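Local coordinates for protein Lys-gingipain W83 (Porphyromonas gingivalis, PDB 6I9A) that cleaves proteins after lysine as a secreted cysteine endopeptidase of the periodontal pathogen, here its catalytic subunit with an inhibitor bound, at residues H6-Y10 and D111-Y117; M329-L334 and Y353-V359. All blocks are in the same frame, centred on the assembly; numbering follows the deposited sequence.

Interaction 1 pins the loop after the N-terminal helix 2-5 against a calcium-binding loop, and interaction 2 packs helix 325-342 on the end of helix 350-356 and on strand 357-361, an edge strand of the six-stranded sheet. Their centres lie about 10 Å apart, and Trp330 joins them: its NE1 is 2.8 Å from His6 O, a probable hydrogen bond, its CE3 is 3.5 Å from Tyr117 CE1 in an edge-to-face pair, and its CH2 packs 3.3 Å from Pro114 O. Phe113 likewise meets Trp354 edge-to-face. The nearest atoms of the inhibitor KYT-36 and the Tyr353 side chain are about 6 Å apart; one of the two calcium ions is bound within interaction 1.

Interaction 1 of 2, residues H6-Y10 and D111-Y117; sequences HGDLY and DYFPEMY. With CA (calcium ion), chain G.
The imidazole of His6 lies face to face on the phenyl ring of Phe113, the centroids 3.8 Å apart and the planes inclined by 16°. The stack is offset: His6 CD2 sits over the middle of the phenyl ring and Phe113 CG over that of the imidazole, while His6 NE2 comes within 3.4 Å of Phe113 CD2. Tyr112 CE1 covers the opposite face of Phe113 toward the rim.

Behind this stack the 111-117 loop wraps a calcium ion. Asp111 OD1 at 2.4 Å, the carbonyl oxygen of Phe113, both carboxylate oxygens of Glu115 and two waters bind it, and Asp109 completes the site. Asp111 OD1 also accepts from Phe113 N in an Asx turn, and Glu115 OE2 from Val108 N. The loop leads into strand 117-121, an edge of the four-stranded parallel sheet; segment 6-10 joins helix 2-5 to strand 14-20 of that same sheet.

At the other end, Leu9 lays CB over the centre of the Tyr117 ring, 3.8 Å from the centroid and 7° off the normal, while its CD1 reaches along to the Met116 carbonyl carbon at 3.6 Å. Asp8 meets the same tyrosine at its edge: with CG anti to the backbone N (chi1 -177°), the carboxylate receives the Tyr117 hydroxyl on the anti side of OD1 but tilted well out of its plane, Tyr117 OH to Asp8 OD1 measuring 2.6 Å. Tyr10 N donates to that oxygen from the opposite face, making a second Asx turn, while Asp8 OD2 is taken by Tyr322 N.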
ATOM      1  N   HIS A   6      -0.249  17.459  -6.663  1.00 11.29           N
ATOM      2  CA  HIS A   6       0.142  16.442  -5.706  1.00 12.03           C
ATOM      3  C   HIS A   6      -0.045  15.069  -6.248  1.00 12.50           C
ATOM      4  O   HIS A   6      -0.866  14.288  -5.725  1.00 15.08           O
ATOM      5  CB  HIS A   6      -0.681  16.592  -4.420  1.00 14.46           C
ATOM      6  CG  HIS A   6      -0.375  17.844  -3.692  1.00 16.59           C
ATOM      7  ND1 HIS A   6       0.844  18.051  -3.096  1.00 19.99           N
ATOM      8  CD2 HIS A   6      -1.163  18.908  -3.460  1.00 16.83           C
ATOM      9  CE1 HIS A   6       0.768  19.257  -2.531  1.00 22.31           C
ATOM     10  NE2 HIS A   6      -0.415  19.815  -2.766  1.00 17.49           N
ATOM     11  N   GLY A   7       0.721  14.764  -7.276  1.00 13.27           N
ATOM     12  CA  GLY A   7       0.618  13.441  -7.879  1.00 13.54           C
ATOM     13  C   GLY A   7       1.322  12.348  -7.095  1.00 12.57           C
ATOM     14  O   GLY A   7       1.880  12.533  -6.007  1.00 13.40           O
ATOM     15  N   ASP A   8       1.298  11.161  -7.704  1.00 11.20           N
ATOM     16  CA  ASP A   8       1.908   9.956  -7.124  1.00 10.22           C
ATOM     17  C   ASP A   8       3.343  10.278  -6.658  1.00  9.73           C
ATOM     18  O   ASP A   8       4.160  10.749  -7.449  1.00 12.08           O
ATOM     19  CB  ASP A   8       1.936   8.912  -8.260  1.00 10.77           C
ATOM     20  CG  ASP A   8       2.457   7.521  -7.939  1.00 10.40           C
ATOM     21  OD1 ASP A   8       2.767   7.240  -6.749  1.00  9.98           O
ATOM     22  OD2 ASP A   8       2.552   6.713  -8.859  1.00 10.58           O
ATOM     23  N   LEU A   9       3.634   9.962  -5.409  1.00  9.48           N
ATOM     24  CA  LEU A   9       4.963  10.189  -4.812  1.00  9.91           C
ATOM     25  C   LEU A   9       5.994   9.176  -5.247  1.00 10.11           C
ATOM     26  O   LEU A   9       7.188   9.369  -4.971  1.00 11.29           O
ATOM     27  CB  LEU A   9       4.869  10.187  -3.272  1.00 10.47           C
ATOM     28  CG  LEU A   9       4.123  11.388  -2.676  1.00 10.72           C
ATOM     29  CD1 LEU A   9       4.149  11.274  -1.179  1.00 11.49           C
ATOM     30  CD2 LEU A   9       4.775  12.725  -3.112  1.00 13.49           C
ATOM     31  N   TYR A  10       5.603   8.056  -5.868  1.00 10.33           N
ATOM     32  CA  TYR A  10       6.600   7.066  -6.255  1.00 11.02           C
ATOM     33  C   TYR A  10       7.668   7.706  -7.128  1.00 10.92           C
ATOM     34  O   TYR A  10       7.382   8.479  -8.045  1.00 12.67           O
ATOM     35  CB  TYR A  10       5.907   5.916  -6.981  1.00 11.45           C
ATOM     36  CG  TYR A  10       6.867   4.816  -7.358  1.00 11.69           C
ATOM     37  CD1 TYR A  10       7.225   3.840  -6.436  1.00 12.45           C
ATOM     38  CD2 TYR A  10       7.503   4.815  -8.600  1.00 12.50           C
ATOM     39  CE1 TYR A  10       8.113   2.814  -6.780  1.00 12.78           C
ATOM     40  CE2 TYR A  10       8.427   3.813  -8.943  1.00 12.91           C
ATOM     41  CZ  TYR A  10       8.728   2.831  -8.014  1.00 11.92           C
ATOM     42  OH  TYR A  10       9.625   1.841  -8.359  1.00 13.24           O
ATOM     43  N   ASP A 111       1.404  22.363   4.936  1.00 16.81           N
ATOM     44  CA  ASP A 111       0.057  21.984   4.537  1.00 16.10           C
ATOM     45  C   ASP A 111      -0.301  20.586   5.080  1.00 15.40           C
ATOM     46  O   ASP A 111       0.432  20.001   5.896  1.00 16.74           O
ATOM     47  CB  ASP A 111      -0.068  22.119   3.022  1.00 17.43           C
ATOM     48  CG  ASP A 111       0.699  21.115   2.226  1.00 16.18           C
ATOM     49  OD1 ASP A 111       1.200  20.094   2.839  1.00 14.81           O
ATOM     50  OD2 ASP A 111       0.805  21.281   1.001  1.00 19.89           O
ATOM     51  N   TYR A 112      -1.448  20.052   4.624  1.00 13.42           N
ATOM     52  CA  TYR A 112      -1.861  18.740   5.144  1.00 14.15           C
ATOM     53  C   TYR A 112      -1.577  17.581   4.180  1.00 13.25           C
ATOM     54  O   TYR A 112      -2.002  16.434   4.415  1.00 13.64           O
ATOM     55  CB  TYR A 112      -3.324  18.724   5.609  1.00 14.40           C
ATOM     56  CG  TYR A 112      -4.328  19.218   4.586  1.00 13.44           C
ATOM     57  CD1 TYR A 112      -4.503  18.554   3.369  1.00 12.85           C
ATOM     58  CD2 TYR A 112      -5.077  20.364   4.817  1.00 15.31           C
ATOM     59  CE1 TYR A 112      -5.412  19.010   2.414  1.00 14.09           C
ATOM     60  CE2 TYR A 112      -6.003  20.814   3.885  1.00 16.28           C
ATOM     61  CZ  TYR A 112      -6.159  20.135   2.677  1.00 15.39           C
ATOM     62  OH  TYR A 112      -7.059  20.566   1.724  1.00 17.37           O
ATOM     63  N   PHE A 113      -0.853  17.865   3.088  1.00 11.89           N
ATOM     64  CA  PHE A 113      -0.464  16.829   2.161  1.00 11.37           C
ATOM     65  C   PHE A 113       0.839  16.173   2.591  1.00 11.26           C
ATOM     66  O   PHE A 113       1.835  16.892   2.813  1.00 11.94           O
ATOM     67  CB  PHE A 113      -0.284  17.356   0.752  1.00 11.57           C
ATOM     68  CG  PHE A 113      -1.550  17.827   0.096  1.00 10.98           C
ATOM     69  CD1 PHE A 113      -2.381  16.935  -0.562  1.00 11.31           C
ATOM     70  CD2 PHE A 113      -1.937  19.159   0.181  1.00 12.42           C
ATOM     71  CE1 PHE A 113      -3.556  17.382  -1.196  1.00 11.40           C
ATOM     72  CE2 PHE A 113      -3.110  19.601  -0.446  1.00 13.29           C
ATOM     73  CZ  PHE A 113      -3.916  18.701  -1.124  1.00 11.84           C
ATOM     74  N   PRO A 114       0.888  14.862   2.701  1.00 11.40           N
ATOM     75  CA  PRO A 114       2.153  14.202   3.059  1.00 11.70           C
ATOM     76  C   PRO A 114       3.275  14.454   2.079  1.00 11.62           C
ATOM     77  O   PRO A 114       3.044  14.579   0.859  1.00 13.20           O
ATOM     78  CB  PRO A 114       1.803  12.700   3.021  1.00 11.50           C
ATOM     79  CG  PRO A 114       0.309  12.672   3.239  1.00 11.99           C
ATOM     80  CD  PRO A 114      -0.207  13.890   2.512  1.00 11.11           C
ATOM     81  N   GLU A 115       4.510  14.431   2.599  1.00 11.57           N
ATOM     82  CA  GLU A 115       5.745  14.445   1.784  1.00 11.49           C
ATOM     83  C   GLU A 115       6.208  13.059   1.421  1.00 11.72           C
ATOM     84  O   GLU A 115       7.042  12.950   0.519  1.00 12.66           O
ATOM     85  CB  GLU A 115       6.862  15.175   2.567  1.00 12.98           C
ATOM     86  CG  GLU A 115       6.914  16.676   2.237  1.00 13.51           C
ATOM     87  CD  GLU A 115       5.594  17.383   2.447  1.00 13.52           C
ATOM     88  OE1 GLU A 115       4.914  17.653   1.429  1.00 15.17           O
ATOM     89  OE2 GLU A 115       5.216  17.652   3.612  1.00 13.98           O
ATOM     90  N   MET A 116       5.732  12.021   2.146  1.00 11.74           N
ATOM     91  CA  MET A 116       6.151  10.652   1.976  1.00 11.07           C
ATOM     92  C   MET A 116       4.939   9.743   2.024  1.00 10.28           C
ATOM     93  O   MET A 116       4.014  10.025   2.806  1.00 12.42           O
ATOM     94  CB  MET A 116       7.106  10.238   3.110  1.00 11.58           C
ATOM     95  CG  MET A 116       8.453  10.973   3.067  1.00 12.46           C
ATOM     96  SD  MET A 116       9.381  10.852   4.627  1.00 12.94           S
ATOM     97  CE  MET A 116       8.451  12.046   5.636  1.00 14.77           C
ATOM     98  N   TYR A 117       4.979   8.619   1.324  1.00  9.66           N
ATOM     99  CA  TYR A 117       3.960   7.581   1.472  1.00  9.30           C
ATOM    100  C   TYR A 117       4.207   6.829   2.750  1.00  9.26           C
ATOM    101  O   TYR A 117       5.260   6.180   2.898  1.00 10.71           O
ATOM    102  CB  TYR A 117       4.064   6.603   0.308  1.00  9.22           C
ATOM    103  CG  TYR A 117       3.419   7.010  -0.996  1.00  8.85           C
ATOM    104  CD1 TYR A 117       2.326   7.893  -1.029  1.00  9.72           C
ATOM    105  CD2 TYR A 117       3.802   6.417  -2.196  1.00  9.77           C
ATOM    106  CE1 TYR A 117       1.669   8.175  -2.225  1.00  9.52           C
ATOM    107  CE2 TYR A 117       3.159   6.701  -3.398  1.00  9.62           C
ATOM    108  CZ  TYR A 117       2.078   7.568  -3.399  1.00  9.59           C
ATOM    109  OH  TYR A 117       1.422   7.871  -4.572  1.00  9.68           O
TER
HETATM  110 CA    CA G 705       3.151  18.774   2.731  1.00 15.67          CA
HETATM  111  O   HOH W   1       2.620  19.346   0.474  1.00 18.51           O
HETATM  112  O   HOH W   2       2.828  18.985   5.128  1.00 13.96           O

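Interaction 2 of 2, residues M329-L334 and Y353-V359; sequences MWAGNL and YWEAYHV
This is a buried helix-to-sheet-edge contact in the caspase-like alpha/beta fold of the C25 family (clan CD): helix 325-342 packs against the end of helix 350-356 and the strand that follows it. That strand, 357-361, is the antiparallel edge of an otherwise parallel six-stranded sheet, and the axes of segments 329-334 and 357-359 approach to 9.6 Å with their N-to-C directions at 170°, nearly antiparallel.

Aromatic geometry carries the helical half. Trp354 points the edge of its six-membered ring at the face of Trp330, with planes at 73° and centroids 4.9 Å apart; Trp354 CH2 stands over the centre of the Trp330 ring. Asn333 covers one face of Trp354, its CB almost straight above the six-membered centroid at 3.5 Å, a CH-pi contact. Its amide, turned steeply from the indole plane, puts ND2 3.4 Å from Trp354 CE3, and its OD1 accepts a hydrogen bond from Trp291 NE1.

The strand half rests on Met329. CG lies anti to the backbone N (chi1 -178°) and the chain stays extended to the sulfur, which lies 3.4 Å from His358 C and also touches Tyr357 CB and Val359 CG2. Between the two halves a water spans the helix-to-strand turn: it donates to Trp354 O and, at 2.7 Å, to Tyr357 O, while Asn333 ND2 gives it a weak hydrogen bond of 2.9 Å.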
ATOM      1  N   MET A 329      -4.644   4.753  -1.741  1.00  8.21           N
ATOM      2  CA  MET A 329      -5.196   5.640  -0.701  1.00  8.81           C
ATOM      3  C   MET A 329      -5.003   7.114  -1.069  1.00  8.74           C
ATOM      4  O   MET A 329      -5.902   7.922  -0.902  1.00  9.78           O
ATOM      5  CB  MET A 329      -4.526   5.297   0.631  1.00  8.80           C
ATOM      6  CG  MET A 329      -5.052   6.132   1.796  1.00  9.64           C
ATOM      7  SD  MET A 329      -4.337   5.658   3.370  1.00 10.91           S
ATOM      8  CE  MET A 329      -2.765   6.532   3.337  1.00 14.18           C
ATOM      9  N   TRP A 330      -3.818   7.434  -1.602  1.00  8.54           N
ATOM     10  CA  TRP A 330      -3.475   8.794  -2.018  1.00  9.00           C
ATOM     11  C   TRP A 330      -4.484   9.268  -3.061  1.00  8.69           C
ATOM     12  O   TRP A 330      -5.022  10.367  -2.968  1.00  8.50           O
ATOM     13  CB  TRP A 330      -2.064   8.757  -2.621  1.00  9.41           C
ATOM     14  CG  TRP A 330      -1.542  10.121  -2.943  1.00 10.01           C
ATOM     15  CD1 TRP A 330      -1.700  10.805  -4.108  1.00 10.68           C
ATOM     16  CD2 TRP A 330      -0.715  10.918  -2.109  1.00 10.75           C
ATOM     17  NE1 TRP A 330      -1.020  12.025  -4.027  1.00 12.67           N
ATOM     18  CE2 TRP A 330      -0.409  12.102  -2.813  1.00 12.39           C
ATOM     19  CE3 TRP A 330      -0.219  10.744  -0.825  1.00 12.54           C
ATOM     20  CZ2 TRP A 330       0.396  13.115  -2.248  1.00 13.18           C
ATOM     21  CZ3 TRP A 330       0.565  11.728  -0.275  1.00 15.90           C
ATOM     22  CH2 TRP A 330       0.855  12.891  -0.979  1.00 16.12           C
ATOM     23  N   ALA A 331      -4.743   8.457  -4.093  1.00  8.58           N
ATOM     24  CA  ALA A 331      -5.681   8.816  -5.165  1.00  8.20           C
ATOM     25  C   ALA A 331      -7.081   9.055  -4.594  1.00  8.69           C
ATOM     26  O   ALA A 331      -7.775   9.987  -5.015  1.00  8.51           O
ATOM     27  CB  ALA A 331      -5.704   7.701  -6.215  1.00  9.24           C
ATOM     28  N   GLY A 332      -7.528   8.210  -3.656  1.00  8.04           N
ATOM     29  CA  GLY A 332      -8.851   8.425  -3.055  1.00  8.46           C
ATOM     30  C   GLY A 332      -8.915   9.750  -2.355  1.00  7.82           C
ATOM     31  O   GLY A 332      -9.865  10.531  -2.513  1.00  8.50           O
ATOM     32  N   ASN A 333      -7.866  10.056  -1.574  1.00  8.15           N
ATOM     33  CA  ASN A 333      -7.852  11.338  -0.880  1.00  8.19           C
ATOM     34  C   ASN A 333      -7.761  12.512  -1.834  1.00  7.94           C
ATOM     35  O   ASN A 333      -8.385  13.545  -1.569  1.00  8.71           O
ATOM     36  CB  ASN A 333      -6.708  11.374   0.123  1.00  8.62           C
ATOM     37  CG  ASN A 333      -6.851  10.449   1.307  1.00  9.37           C
ATOM     38  OD1 ASN A 333      -7.918   9.870   1.557  1.00  9.47           O
ATOM     39  ND2 ASN A 333      -5.727  10.287   2.040  1.00 10.04           N
ATOM     40  N   LEU A 334      -7.051  12.356  -2.968  1.00  8.47           N
ATOM     41  CA  LEU A 334      -7.030  13.428  -3.958  1.00  8.79           C
ATOM     42  C   LEU A 334      -8.415  13.678  -4.506  1.00  7.96           C
ATOM     43  O   LEU A 334      -8.812  14.820  -4.702  1.00  8.55           O
ATOM     44  CB  LEU A 334      -6.108  13.072  -5.132  1.00  9.38           C
ATOM     45  CG  LEU A 334      -4.603  13.068  -4.881  1.00  9.18           C
ATOM     46  CD1 LEU A 334      -3.910  12.635  -6.172  1.00 11.30           C
ATOM     47  CD2 LEU A 334      -4.097  14.475  -4.500  1.00 10.71           C
ATOM     48  N   TYR A 353      -9.951  14.017   5.750  1.00  8.38           N
ATOM     49  CA  TYR A 353      -9.633  12.765   5.017  1.00  8.60           C
ATOM     50  C   TYR A 353      -8.146  12.447   5.034  1.00  8.34           C
ATOM     51  O   TYR A 353      -7.781  11.277   5.246  1.00  9.02           O
ATOM     52  CB  TYR A 353     -10.182  12.780   3.575  1.00  8.78           C
ATOM     53  CG  TYR A 353     -11.492  12.005   3.543  1.00  9.02           C
ATOM     54  CD1 TYR A 353     -11.610  10.824   2.816  1.00  8.89           C
ATOM     55  CD2 TYR A 353     -12.574  12.393   4.335  1.00  9.94           C
ATOM     56  CE1 TYR A 353     -12.766  10.047   2.885  1.00  9.10           C
ATOM     57  CE2 TYR A 353     -13.701  11.590   4.462  1.00  9.34           C
ATOM     58  CZ  TYR A 353     -13.788  10.422   3.735  1.00  9.22           C
ATOM     59  OH  TYR A 353     -14.913   9.654   3.853  1.00  9.50           O
ATOM     60  N   TRP A 354      -7.273  13.460   4.873  1.00  8.57           N
ATOM     61  CA  TRP A 354      -5.831  13.182   4.933  1.00  8.99           C
ATOM     62  C   TRP A 354      -5.445  12.717   6.318  1.00  8.70           C
ATOM     63  O   TRP A 354      -4.547  11.874   6.425  1.00  9.14           O
ATOM     64  CB  TRP A 354      -5.052  14.416   4.474  1.00  8.58           C
ATOM     65  CG  TRP A 354      -5.152  14.651   2.992  1.00  8.60           C
ATOM     66  CD1 TRP A 354      -5.999  15.522   2.340  1.00  8.71           C
ATOM     67  CD2 TRP A 354      -4.447  13.926   1.971  1.00  8.95           C
ATOM     68  NE1 TRP A 354      -5.838  15.404   0.980  1.00  9.31           N
ATOM     69  CE2 TRP A 354      -4.889  14.422   0.717  1.00  9.29           C
ATOM     70  CE3 TRP A 354      -3.507  12.885   1.998  1.00  9.89           C
ATOM     71  CZ2 TRP A 354      -4.384  13.937  -0.502  1.00 10.00           C
ATOM     72  CZ3 TRP A 354      -2.995  12.432   0.803  1.00 10.04           C
ATOM     73  CH2 TRP A 354      -3.447  12.925  -0.438  1.00  9.94           C
ATOM     74  N   GLU A 355      -6.087  13.216   7.397  1.00  8.51           N
ATOM     75  CA  GLU A 355      -5.834  12.715   8.744  1.00  8.75           C
ATOM     76  C   GLU A 355      -6.465  11.331   8.997  1.00  8.35           C
ATOM     77  O   GLU A 355      -6.025  10.613   9.906  1.00  9.26           O
ATOM     78  CB  GLU A 355      -6.422  13.671   9.785  1.00  9.18           C
ATOM     79  CG  GLU A 355      -5.679  14.988   9.973  1.00 10.28           C
ATOM     80  CD  GLU A 355      -6.270  15.853  11.064  1.00 11.47           C
ATOM     81  OE1 GLU A 355      -7.445  15.650  11.453  1.00 10.85           O
ATOM     82  OE2 GLU A 355      -5.533  16.732  11.557  1.00 11.81           O
ATOM     83  N   ALA A 356      -7.551  11.016   8.291  1.00  8.22           N
ATOM     84  CA  ALA A 356      -8.367   9.851   8.606  1.00  8.48           C
ATOM     85  C   ALA A 356      -7.813   8.523   8.072  1.00  7.71           C
ATOM     86  O   ALA A 356      -7.734   7.536   8.795  1.00  8.62           O
ATOM     87  CB  ALA A 356      -9.779  10.046   8.037  1.00  9.07           C
ATOM     88  N   TYR A 357      -7.523   8.490   6.757  1.00  7.82           N
ATOM     89  CA  TYR A 357      -7.169   7.223   6.104  1.00  7.97           C
ATOM     90  C   TYR A 357      -5.744   6.822   6.382  1.00  8.03           C
ATOM     91  O   TYR A 357      -4.817   7.674   6.404  1.00  9.07           O
ATOM     92  CB  TYR A 357      -7.493   7.286   4.619  1.00  8.94           C
ATOM     93  CG  TYR A 357      -8.912   6.817   4.321  1.00  8.76           C
ATOM     94  CD1 TYR A 357     -10.000   7.699   4.370  1.00  9.33           C
ATOM     95  CD2 TYR A 357      -9.182   5.477   4.069  1.00 10.01           C
ATOM     96  CE1 TYR A 357     -11.298   7.248   4.143  1.00  8.81           C
ATOM     97  CE2 TYR A 357     -10.474   5.036   3.817  1.00  9.57           C
ATOM     98  CZ  TYR A 357     -11.525   5.925   3.842  1.00  8.82           C
ATOM     99  OH  TYR A 357     -12.778   5.431   3.558  1.00  9.41           O
ATOM    100  N   HIS A 358      -5.551   5.529   6.605  1.00  7.93           N
ATOM    101  CA  HIS A 358      -4.230   4.966   6.876  1.00  8.12           C
ATOM    102  C   HIS A 358      -4.041   3.682   6.134  1.00  7.84           C
ATOM    103  O   HIS A 358      -5.001   2.957   5.868  1.00  8.89           O
ATOM    104  CB  HIS A 358      -4.118   4.655   8.392  1.00  9.19           C
ATOM    105  CG  HIS A 358      -4.002   5.891   9.246  1.00  8.69           C
ATOM    106  ND1 HIS A 358      -5.090   6.670   9.541  1.00  8.91           N
ATOM    107  CD2 HIS A 358      -2.897   6.470   9.790  1.00  9.38           C
ATOM    108  CE1 HIS A 358      -4.624   7.700  10.262  1.00  9.16           C
ATOM    109  NE2 HIS A 358      -3.304   7.621  10.430  1.00  9.61           N
ATOM    110  N   VAL A 359      -2.744   3.361   5.918  1.00  8.14           N
ATOM    111  CA  VAL A 359      -2.331   2.029   5.533  1.00  8.05           C
ATOM    112  C   VAL A 359      -1.775   1.324   6.785  1.00  8.25           C
ATOM    113  O   VAL A 359      -0.839   1.841   7.426  1.00  8.83           O
ATOM    114  CB  VAL A 359      -1.258   2.028   4.431  1.00  8.71           C
ATOM    115  CG1 VAL A 359      -0.837   0.572   4.122  1.00  9.41           C
ATOM    116  CG2 VAL A 359      -1.760   2.707   3.136  1.00  9.90           C
TER
HETATM  117  O   HOH W   3      -4.540   9.721   4.631  1.00 11.76           O